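Local coordinates for protein methyltransferase (Streptococcus mutans, PDB 3LDF) that binds S-adenosyl-L-homocysteine and probably acts as an S-adenosylmethionine-dependent methyltransferase on RNA, at residues Q360-D365 / S374-K379. Residues are numbered along the deposited sequence; the frame is centred on the assembly and turned at random.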
ATOM      1  N   GLN A 360     -12.383   4.591   4.130  1.00 18.89           N
ATOM      2  CA  GLN A 360     -11.107   4.476   4.838  1.00 20.17           C
ATOM      3  C   GLN A 360      -9.994   4.698   3.833  1.00 19.79           C
ATOM      4  O   GLN A 360     -10.066   4.163   2.736  1.00 20.70           O
ATOM      5  CB  GLN A 360     -10.919   3.069   5.477  1.00 19.21           C
ATOM      6  CG  GLN A 360     -11.607   2.998   6.872  1.00 25.42           C
ATOM      7  CD  GLN A 360     -11.853   1.584   7.412  1.00 25.91           C
ATOM      8  OE1 GLN A 360     -12.783   0.868   6.967  1.00 25.30           O
ATOM      9  NE2 GLN A 360     -11.039   1.186   8.398  1.00 25.04           N
ATOM     10  N   GLN A 361      -8.929   5.393   4.234  1.00 18.73           N
ATOM     11  CA  GLN A 361      -7.755   5.578   3.340  1.00 19.01           C
ATOM     12  C   GLN A 361      -6.483   5.295   4.167  1.00 17.71           C
ATOM     13  O   GLN A 361      -6.592   4.593   5.168  1.00 17.29           O
ATOM     14  CB  GLN A 361      -7.774   6.979   2.664  1.00 18.12           C
ATOM     15  CG  GLN A 361      -9.009   7.182   1.770  1.00 19.65           C
ATOM     16  CD  GLN A 361      -8.808   8.326   0.733  1.00 21.68           C
ATOM     17  OE1 GLN A 361      -9.218   9.437   0.975  1.00 19.52           O
ATOM     18  NE2 GLN A 361      -8.130   8.048  -0.375  1.00 18.63           N
ATOM     19  N   LEU A 362      -5.329   5.872   3.805  1.00 16.25           N
ATOM     20  CA  LEU A 362      -4.039   5.401   4.339  1.00 15.72           C
ATOM     21  C   LEU A 362      -3.899   5.758   5.846  1.00 14.53           C
ATOM     22  O   LEU A 362      -4.229   6.870   6.234  1.00 13.75           O
ATOM     23  CB  LEU A 362      -2.855   5.975   3.537  1.00 15.81           C
ATOM     24  CG  LEU A 362      -2.552   5.487   2.112  1.00 18.15           C
ATOM     25  CD1 LEU A 362      -1.394   6.308   1.496  1.00 19.18           C
ATOM     26  CD2 LEU A 362      -2.121   4.045   2.126  1.00 15.00           C
ATOM     27  N   PRO A 363      -3.435   4.803   6.682  1.00 13.26           N
ATOM     28  CA  PRO A 363      -3.187   5.145   8.104  1.00 13.47           C
ATOM     29  C   PRO A 363      -1.965   6.049   8.277  1.00 14.57           C
ATOM     30  O   PRO A 363      -1.173   6.211   7.341  1.00 15.74           O
ATOM     31  CB  PRO A 363      -3.009   3.792   8.759  1.00 12.71           C
ATOM     32  CG  PRO A 363      -2.421   2.869   7.604  1.00 12.99           C
ATOM     33  CD  PRO A 363      -3.058   3.415   6.339  1.00 12.81           C
ATOM     34  N   SER A 364      -1.813   6.655   9.445  1.00 15.28           N
ATOM     35  CA  SER A 364      -0.865   7.759   9.632  1.00 17.27           C
ATOM     36  C   SER A 364       0.636   7.372   9.404  1.00 18.21           C
ATOM     37  O   SER A 364       1.476   8.238   9.129  1.00 19.32           O
ATOM     38  CB  SER A 364      -1.071   8.352  11.039  1.00 18.35           C
ATOM     39  OG  SER A 364      -0.771   7.345  12.021  1.00 16.13           O
ATOM     40  N   ASP A 365       0.984   6.085   9.528  1.00 17.61           N
ATOM     41  CA  ASP A 365       2.380   5.649   9.212  1.00 17.60           C
ATOM     42  C   ASP A 365       2.648   5.672   7.707  1.00 17.10           C
ATOM     43  O   ASP A 365       3.780   5.877   7.271  1.00 18.87           O
ATOM     44  CB  ASP A 365       2.679   4.264   9.792  1.00 15.93           C
ATOM     45  CG  ASP A 365       1.688   3.212   9.323  1.00 17.80           C
ATOM     46  OD1 ASP A 365       0.454   3.502   9.203  1.00 17.25           O
ATOM     47  OD2 ASP A 365       2.136   2.071   9.113  1.00 17.59           O
ATOM     48  N   SER A 374      -3.522  12.688  -4.785  1.00 37.67           N
ATOM     49  CA  SER A 374      -3.033  11.489  -5.447  1.00 37.13           C
ATOM     50  C   SER A 374      -2.124  10.579  -4.594  1.00 34.52           C
ATOM     51  O   SER A 374      -2.198   9.352  -4.718  1.00 35.16           O
ATOM     52  CB  SER A 374      -2.300  11.916  -6.699  1.00 39.74           C
ATOM     53  OG  SER A 374      -2.756  11.126  -7.762  1.00 43.02           O
ATOM     54  N   SER A 375      -1.290  11.163  -3.735  1.00 32.55           N
ATOM     55  CA  SER A 375      -0.540  10.419  -2.717  1.00 30.20           C
ATOM     56  C   SER A 375      -1.366   9.511  -1.793  1.00 26.72           C
ATOM     57  O   SER A 375      -0.833   8.504  -1.284  1.00 26.63           O
ATOM     58  CB  SER A 375       0.391  11.343  -1.888  1.00 30.85           C
ATOM     59  OG  SER A 375      -0.332  12.159  -0.987  1.00 31.37           O
ATOM     60  N   ASN A 376      -2.639   9.837  -1.554  1.00 23.20           N
ATOM     61  CA  ASN A 376      -3.409   9.018  -0.638  1.00 20.00           C
ATOM     62  C   ASN A 376      -4.046   7.877  -1.454  1.00 19.24           C
ATOM     63  O   ASN A 376      -5.239   7.949  -1.808  1.00 19.86           O
ATOM     64  CB  ASN A 376      -4.461   9.858   0.163  1.00 18.30           C
ATOM     65  CG  ASN A 376      -4.942   9.115   1.436  1.00 18.33           C
ATOM     66  OD1 ASN A 376      -4.733   7.912   1.555  1.00 15.96           O
ATOM     67  ND2 ASN A 376      -5.589   9.830   2.384  1.00 20.10           N
ATOM     68  N   TYR A 377      -3.276   6.843  -1.771  1.00 17.94           N
ATOM     69  CA  TYR A 377      -3.674   5.948  -2.872  1.00 18.93           C
ATOM     70  C   TYR A 377      -4.660   4.829  -2.455  1.00 18.07           C
ATOM     71  O   TYR A 377      -5.276   4.226  -3.314  1.00 18.93           O
ATOM     72  CB  TYR A 377      -2.441   5.386  -3.611  1.00 20.22           C
ATOM     73  CG  TYR A 377      -1.500   4.599  -2.689  1.00 21.37           C
ATOM     74  CD1 TYR A 377      -1.813   3.284  -2.277  1.00 19.63           C
ATOM     75  CD2 TYR A 377      -0.314   5.180  -2.202  1.00 22.23           C
ATOM     76  CE1 TYR A 377      -0.962   2.548  -1.418  1.00 16.85           C
ATOM     77  CE2 TYR A 377       0.540   4.454  -1.325  1.00 22.68           C
ATOM     78  CZ  TYR A 377       0.190   3.142  -0.925  1.00 21.05           C
ATOM     79  OH  TYR A 377       1.041   2.415  -0.083  1.00 21.55           O
ATOM     80  N   LEU A 378      -4.813   4.585  -1.145  1.00 16.27           N
ATOM     81  CA  LEU A 378      -5.671   3.531  -0.650  1.00 15.70           C
ATOM     82  C   LEU A 378      -7.077   4.090  -0.565  1.00 15.08           C
ATOM     83  O   LEU A 378      -7.244   5.145  -0.015  1.00 16.65           O
ATOM     84  CB  LEU A 378      -5.216   3.024   0.748  1.00 13.20           C
ATOM     85  CG  LEU A 378      -6.169   2.021   1.393  1.00 12.93           C
ATOM     86  CD1 LEU A 378      -6.271   0.719   0.577  1.00 14.77           C
ATOM     87  CD2 LEU A 378      -5.605   1.651   2.799  1.00 15.90           C
ATOM     88  N   LYS A 379      -8.078   3.391  -1.110  1.00 15.20           N
ATOM     89  CA  LYS A 379      -9.508   3.752  -0.923  1.00 15.26           C
ATOM     90  C   LYS A 379     -10.261   2.487  -0.520  1.00 15.38           C
ATOM     91  O   LYS A 379     -10.192   1.465  -1.221  1.00 16.36           O
ATOM     92  CB  LYS A 379     -10.125   4.322  -2.204  1.00 16.54           C
ATOM     93  CG  LYS A 379      -9.430   5.542  -2.794  1.00 18.63           C
ATOM     94  CD  LYS A 379      -8.471   5.123  -3.894  1.00 24.33           C
ATOM     95  CE  LYS A 379      -7.539   6.267  -4.341  1.00 27.91           C
ATOM     96  NZ  LYS A 379      -6.459   5.830  -5.290  1.00 20.92           N
TER
HETATM   97  O   HOH W   1      -5.901   8.794   5.183  1.00  9.42           O
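The Tyr377 ring carries Leu362 over one face: CD1 of Leu362 stands 4.2 Å from the ring centroid, which qualifies as a CH-pi contact although the methyl is shifted toward the rim. The amides of Gln361 and Asn376 form a second flat pair, stacked with planes only 2° apart. Each amide also makes its own hydrogen bonds. Gln361 NE2 gives a hydrogen to Leu378 O at 3.1 Å; the acceptor lies in the Gln361 amide plane, while the donor is tilted 31° from the carbonyl plane. Asn376 OD1 accepts from Leu362 N at 3.1 Å, in the carbonyl plane on a lone pair, and Asn376 ND2 donates to a water that in turn donates to Leu362 O. CG of Asn376 is anti to the backbone N (chi1 -161°), which directs the amide to Leu362. The other methyl of Leu362, CD2, packs on Leu378 CB at 3.5 Å. The Lys379 side chain passes CG beside Gln361 NE2, and its NZ donates to Tyr377 O at 2.8 Å and to Met336 O.

This contact closes the base of the loop between antiparallel strands 355-360 and 379-384 of the methyltransferase sheet, where Gln360 still pairs with Val380. Beyond that pair, side-chain amides take up backbone groups where no regular strand continues. Asn376 is held at both OD1 and ND2, which should fix its rotation; Gln361 is held by one bond through NE2 and by the stack.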